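Long-range contacts in F420-dependent methylenetetrahydromethanopterin dehydrogenase (Methanopyrus kandleri, PDB 1U6I), which catalyses the reversible reduction of methenyl- to methylene-tetrahydromethanopterin with reduced coenzyme F420, a step in methanogenesis from carbon dioxide: residues F154-E159 with L189-F194; P197-K202 with D249-L254. All blocks are in the same frame, centred on the assembly; numbering follows the deposited sequence.

How the contacts relate
Both contacts are largely buried, with centres about 14 Å apart, and they follow one another along the chain. Contact 1, centred about 13 Å from the chain's centre, fastens the loop after strand 180-183 to helix 153-168; contact 2, about 21 Å out, pairs helix 197-223, which that loop leads into, with helix 227-257, and probably owes more of its burial to neighbouring subunits. Phe194 joins them, its ring lying against Ala199, Met200 and Ala251. Contact 1 holds a loop without regular backbone pairing by two arginine-carboxylate salt bridges, one at an exposed glutamate. Contact 2 relies instead on alanines at a close helix interface, with one lysine-glutamate pair that faces other subunits. Both touch the second subunit.

Contact 1: F154-E159 with L189-F194; sequences FRVVQE and LEREEF
Arg155 of helix 153-168 grips Glu193 of the loop at 189-194 side-on: NE of Arg155 donates to OE1 of Glu193 at 3.3 Å, and NH1 of Arg155 donates to OE2 of Glu193 at 3.1 Å. Both oxygens use their syn lone pairs, and the guanidinium and carboxylate planes are only 9° apart. A bend in the Glu193 chain at CB-CG (chi2 57°) swings the carboxylate toward the helix. The remaining capacity of Arg155 is spent on the Leu262 carbonyl, the Thr264 hydroxyl and, most strongly, Asp133 of a second subunit.

The second bridge is a single bond, from NH2 of Arg191 to OE2 of Glu159 at 2.7 Å. Glu159 OE2 lies in the guanidinium plane, yet the nitrogen approaches from well above the carboxylate plane, 50° out of it.

A van der Waals contact of a methyl on a cationic group completes the join. CG2 of Val156 lies over one face of the Arg191 guanidinium, displaced toward the rim, 3.2 Å from NE of Arg191. A compact branched residue suits this place, since its methyl rests on the face while NH2 at the edge serves Glu159.

The buried Glu193 thus meets a matching positive charge, which probably favours its ionised form. Two separate salt bridges, with the Val156 methyl beside one of them, tie the loop to the helix and, through Arg155, to a subunit interface.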
# COMPACT_ATOMS: atom_id res chain seq x y z
N PHE A 154 23.34 -1.41 9.96
CA PHE A 154 23.62 -1.90 11.32
C PHE A 154 24.52 -3.14 11.31
O PHE A 154 25.31 -3.35 12.24
CB PHE A 154 22.30 -2.20 12.05
CG PHE A 154 21.63 -0.98 12.65
CD1 PHE A 154 20.30 -1.04 13.08
CD2 PHE A 154 22.32 0.22 12.81
CE1 PHE A 154 19.68 0.08 13.65
CE2 PHE A 154 21.69 1.34 13.39
CZ PHE A 154 20.37 1.25 13.81
N ARG A 155 24.40 -3.96 10.27
CA ARG A 155 25.21 -5.17 10.16
C ARG A 155 26.66 -4.77 10.00
O ARG A 155 27.55 -5.43 10.52
CB ARG A 155 24.77 -6.01 8.96
CG ARG A 155 25.56 -7.31 8.78
CD ARG A 155 24.69 -8.54 9.00
NE ARG A 155 23.50 -8.52 8.16
CZ ARG A 155 22.36 -9.12 8.48
NH1 ARG A 155 21.32 -9.06 7.66
NH2 ARG A 155 22.26 -9.77 9.63
N VAL A 156 26.90 -3.67 9.29
CA VAL A 156 28.25 -3.15 9.08
C VAL A 156 28.80 -2.73 10.43
O VAL A 156 29.97 -2.97 10.74
CB VAL A 156 28.25 -1.91 8.16
CG1 VAL A 156 29.67 -1.36 8.01
CG2 VAL A 156 27.67 -2.26 6.80
N VAL A 157 27.94 -2.10 11.22
CA VAL A 157 28.31 -1.62 12.55
C VAL A 157 28.61 -2.82 13.44
O VAL A 157 29.62 -2.83 14.16
CB VAL A 157 27.16 -0.76 13.16
CG1 VAL A 157 27.52 -0.29 14.56
CG2 VAL A 157 26.89 0.43 12.27
N GLN A 158 27.75 -3.83 13.40
CA GLN A 158 27.96 -5.03 14.20
C GLN A 158 29.33 -5.65 13.87
O GLN A 158 30.10 -5.96 14.77
CB GLN A 158 26.88 -6.06 13.92
CG GLN A 158 27.17 -7.43 14.55
CD GLN A 158 26.34 -8.53 13.94
OE1 GLN A 158 25.58 -8.30 13.00
NE2 GLN A 158 26.47 -9.74 14.48
N GLU A 159 29.60 -5.83 12.58
CA GLU A 159 30.87 -6.42 12.14
C GLU A 159 32.10 -5.69 12.65
O GLU A 159 33.06 -6.31 13.12
CB GLU A 159 30.92 -6.47 10.62
CG GLU A 159 30.24 -7.65 10.03
CD GLU A 159 30.25 -7.62 8.53
OE1 GLU A 159 31.33 -7.41 7.94
OE2 GLU A 159 29.17 -7.80 7.93
N LEU A 189 26.93 -1.49 -2.02
CA LEU A 189 27.38 -2.08 -3.27
C LEU A 189 28.31 -3.29 -3.13
O LEU A 189 28.25 -4.22 -3.95
CB LEU A 189 28.07 -1.01 -4.14
CG LEU A 189 27.18 0.11 -4.70
CD1 LEU A 189 28.04 1.20 -5.33
CD2 LEU A 189 26.21 -0.47 -5.72
N GLU A 190 29.15 -3.30 -2.10
CA GLU A 190 30.08 -4.42 -1.94
C GLU A 190 29.88 -5.35 -0.76
O GLU A 190 30.86 -5.86 -0.21
CB GLU A 190 31.52 -3.88 -1.91
CG GLU A 190 32.20 -3.98 -3.27
CD GLU A 190 33.48 -3.19 -3.35
OE1 GLU A 190 34.23 -3.37 -4.33
OE2 GLU A 190 33.74 -2.38 -2.43
N ARG A 191 28.64 -5.60 -0.38
CA ARG A 191 28.38 -6.50 0.73
C ARG A 191 27.56 -7.68 0.21
O ARG A 191 27.12 -7.67 -0.94
CB ARG A 191 27.63 -5.75 1.84
CG ARG A 191 28.26 -4.39 2.10
CD ARG A 191 27.86 -3.78 3.42
NE ARG A 191 28.67 -4.24 4.54
CZ ARG A 191 28.43 -5.34 5.26
NH1 ARG A 191 27.39 -6.11 4.96
NH2 ARG A 191 29.20 -5.65 6.28
N GLU A 192 27.40 -8.70 1.04
CA GLU A 192 26.63 -9.87 0.63
C GLU A 192 25.17 -9.74 1.05
O GLU A 192 24.35 -10.58 0.72
CB GLU A 192 27.17 -11.14 1.29
CG GLU A 192 28.47 -11.64 0.76
CD GLU A 192 28.77 -13.03 1.27
OE1 GLU A 192 28.79 -13.21 2.51
OE2 GLU A 192 28.97 -13.94 0.44
N GLU A 193 24.87 -8.70 1.81
CA GLU A 193 23.53 -8.45 2.31
C GLU A 193 22.36 -9.08 1.53
O GLU A 193 21.77 -10.07 1.96
CB GLU A 193 23.31 -6.94 2.45
CG GLU A 193 22.02 -6.55 3.16
CD GLU A 193 21.92 -7.14 4.54
OE1 GLU A 193 22.89 -6.99 5.33
OE2 GLU A 193 20.89 -7.76 4.86
N PHE A 194 22.04 -8.50 0.38
CA PHE A 194 20.91 -8.96 -0.41
C PHE A 194 21.16 -9.96 -1.52
O PHE A 194 22.02 -9.75 -2.37
CB PHE A 194 20.18 -7.75 -0.99
CG PHE A 194 19.76 -6.76 0.05
CD1 PHE A 194 18.65 -7.01 0.85
CD2 PHE A 194 20.48 -5.59 0.26
CE1 PHE A 194 18.28 -6.12 1.85
CE2 PHE A 194 20.12 -4.70 1.26
CZ PHE A 194 19.00 -4.96 2.05

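Contact 2: P197-K202 with D249-L254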
# COMPACT_ATOMS: atom_id res chain seq x y z
N PRO A 197 18.88 -8.46 -6.32
CA PRO A 197 19.53 -7.20 -6.70
C PRO A 197 18.62 -5.99 -6.50
O PRO A 197 19.09 -4.91 -6.16
CB PRO A 197 19.88 -7.43 -8.16
CG PRO A 197 18.70 -8.21 -8.64
CD PRO A 197 18.46 -9.21 -7.52
N TYR A 198 17.33 -6.17 -6.73
CA TYR A 198 16.40 -5.07 -6.56
C TYR A 198 16.26 -4.70 -5.10
O TYR A 198 15.97 -3.55 -4.77
CB TYR A 198 15.05 -5.44 -7.17
CG TYR A 198 15.17 -5.65 -8.65
CD1 TYR A 198 15.37 -4.57 -9.51
CD2 TYR A 198 15.16 -6.93 -9.19
CE1 TYR A 198 15.56 -4.76 -10.88
CE2 TYR A 198 15.35 -7.13 -10.56
CZ TYR A 198 15.55 -6.04 -11.40
OH TYR A 198 15.72 -6.25 -12.75
N ALA A 199 16.48 -5.67 -4.22
CA ALA A 199 16.42 -5.41 -2.78
C ALA A 199 17.60 -4.50 -2.45
O ALA A 199 17.46 -3.54 -1.70
CB ALA A 199 16.51 -6.70 -2.01
N MET A 200 18.76 -4.82 -3.01
CA MET A 200 19.96 -4.02 -2.80
C MET A 200 19.71 -2.61 -3.33
O MET A 200 20.00 -1.62 -2.67
CB MET A 200 21.14 -4.64 -3.55
CG MET A 200 22.41 -3.81 -3.54
SD MET A 200 23.49 -4.16 -4.98
CE MET A 200 24.54 -5.42 -4.26
N VAL A 201 19.17 -2.53 -4.54
CA VAL A 201 18.85 -1.27 -5.20
C VAL A 201 17.88 -0.43 -4.34
O VAL A 201 18.10 0.77 -4.12
CB VAL A 201 18.25 -1.55 -6.62
CG1 VAL A 201 17.69 -0.28 -7.24
CG2 VAL A 201 19.33 -2.14 -7.52
N LYS A 202 16.81 -1.06 -3.87
CA LYS A 202 15.83 -0.36 -3.02
C LYS A 202 16.47 0.10 -1.69
O LYS A 202 16.14 1.17 -1.17
CB LYS A 202 14.62 -1.26 -2.77
CG LYS A 202 13.74 -1.48 -4.02
CD LYS A 202 12.58 -2.42 -3.75
CE LYS A 202 11.67 -2.60 -4.97
NZ LYS A 202 10.87 -1.38 -5.31
N ASP A 249 11.77 -1.49 3.91
CA ASP A 249 10.82 -2.56 4.19
C ASP A 249 10.57 -3.35 2.90
O ASP A 249 10.45 -4.57 2.93
CB ASP A 249 9.50 -1.97 4.69
CG ASP A 249 8.41 -3.01 4.83
OD1 ASP A 249 8.50 -3.84 5.76
OD2 ASP A 249 7.46 -3.00 4.00
N GLU A 250 10.49 -2.64 1.78
CA GLU A 250 10.27 -3.25 0.47
C GLU A 250 11.44 -4.16 0.10
O GLU A 250 11.24 -5.23 -0.48
CB GLU A 250 10.12 -2.17 -0.60
CG GLU A 250 8.83 -2.23 -1.37
CD GLU A 250 8.65 -1.05 -2.33
OE1 GLU A 250 9.52 -0.84 -3.21
OE2 GLU A 250 7.62 -0.35 -2.21
N ALA A 251 12.65 -3.73 0.44
CA ALA A 251 13.84 -4.52 0.15
C ALA A 251 13.83 -5.79 0.99
O ALA A 251 14.20 -6.86 0.51
CB ALA A 251 15.09 -3.71 0.46
N ARG A 252 13.41 -5.66 2.24
CA ARG A 252 13.34 -6.80 3.14
C ARG A 252 12.30 -7.81 2.65
O ARG A 252 12.53 -9.02 2.69
CB ARG A 252 12.99 -6.31 4.56
CG ARG A 252 13.00 -7.36 5.66
CD ARG A 252 14.39 -7.63 6.13
NE ARG A 252 14.43 -8.38 7.39
CZ ARG A 252 15.55 -8.71 8.01
NH1 ARG A 252 15.51 -9.39 9.15
NH2 ARG A 252 16.73 -8.36 7.50
N GLU A 253 11.15 -7.31 2.18
CA GLU A 253 10.10 -8.20 1.69
C GLU A 253 10.50 -8.97 0.43
O GLU A 253 10.01 -10.07 0.20
CB GLU A 253 8.79 -7.44 1.44
CG GLU A 253 8.08 -6.97 2.72
CD GLU A 253 7.59 -8.12 3.60
OE1 GLU A 253 7.85 -8.09 4.82
OE2 GLU A 253 6.93 -9.04 3.08
N LEU A 254 11.39 -8.39 -0.38
CA LEU A 254 11.86 -9.09 -1.57
C LEU A 254 12.70 -10.28 -1.11
O LEU A 254 12.51 -11.40 -1.59
CB LEU A 254 12.68 -8.17 -2.48
CG LEU A 254 11.84 -7.23 -3.36
CD1 LEU A 254 12.73 -6.31 -4.19
CD2 LEU A 254 10.97 -8.08 -4.28
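Tyr198 opens the interface with its CB, which rests 3.9 Å from CD1 of Leu254, while its ring packs edge-to-face with Phe278 of a fourth subunit. Leu254 points toward the opposing helix, and its CD1 methyl alone lies against Tyr198 CB, the backbone N of Ala199 and the Lys202 stem.

Ala199 marks the closest pairing of the two backbones: its CA lies 4.0 Å from CA of Ala251. The methyls pass each other, so that CB of Ala251 lies 3.2 Å from O of Ala199, and CB of Ala199 lies 3.4 Å from O of Ala251. A methyl is small enough to allow backbones this close, which is why alanine suits both positions. CB of Ala199 also meets CB of Leu254 at 4.1 Å.

Nearly one turn later, Lys202 runs beside the alanines toward the neighbouring subunits. Its chain is extended as far as CE, and the CD and CE methylenes cross Leu254 at about a right angle. A final bend (chi4 -69°) brings NZ of Lys202 to 2.6 Å from OE1 of Glu250, which it meets nearly along the C-O axis. The long, flexible lysine gives apolar cover with its stem and a charge at its end. Glu239 of a third subunit and Glu253 of a fourth also bind that ammonium, while Arg242 and Lys243 of the third subunit bind Glu250, so the pair belongs to a network between subunits.

The segments run antiparallel, their axes 8.1 Å apart at 167°. They form the open end of a helical hairpin, the first turn of helix 197-223 against a late turn of helix 227-257, with the loop at 189-194 and other subunits beside the pair.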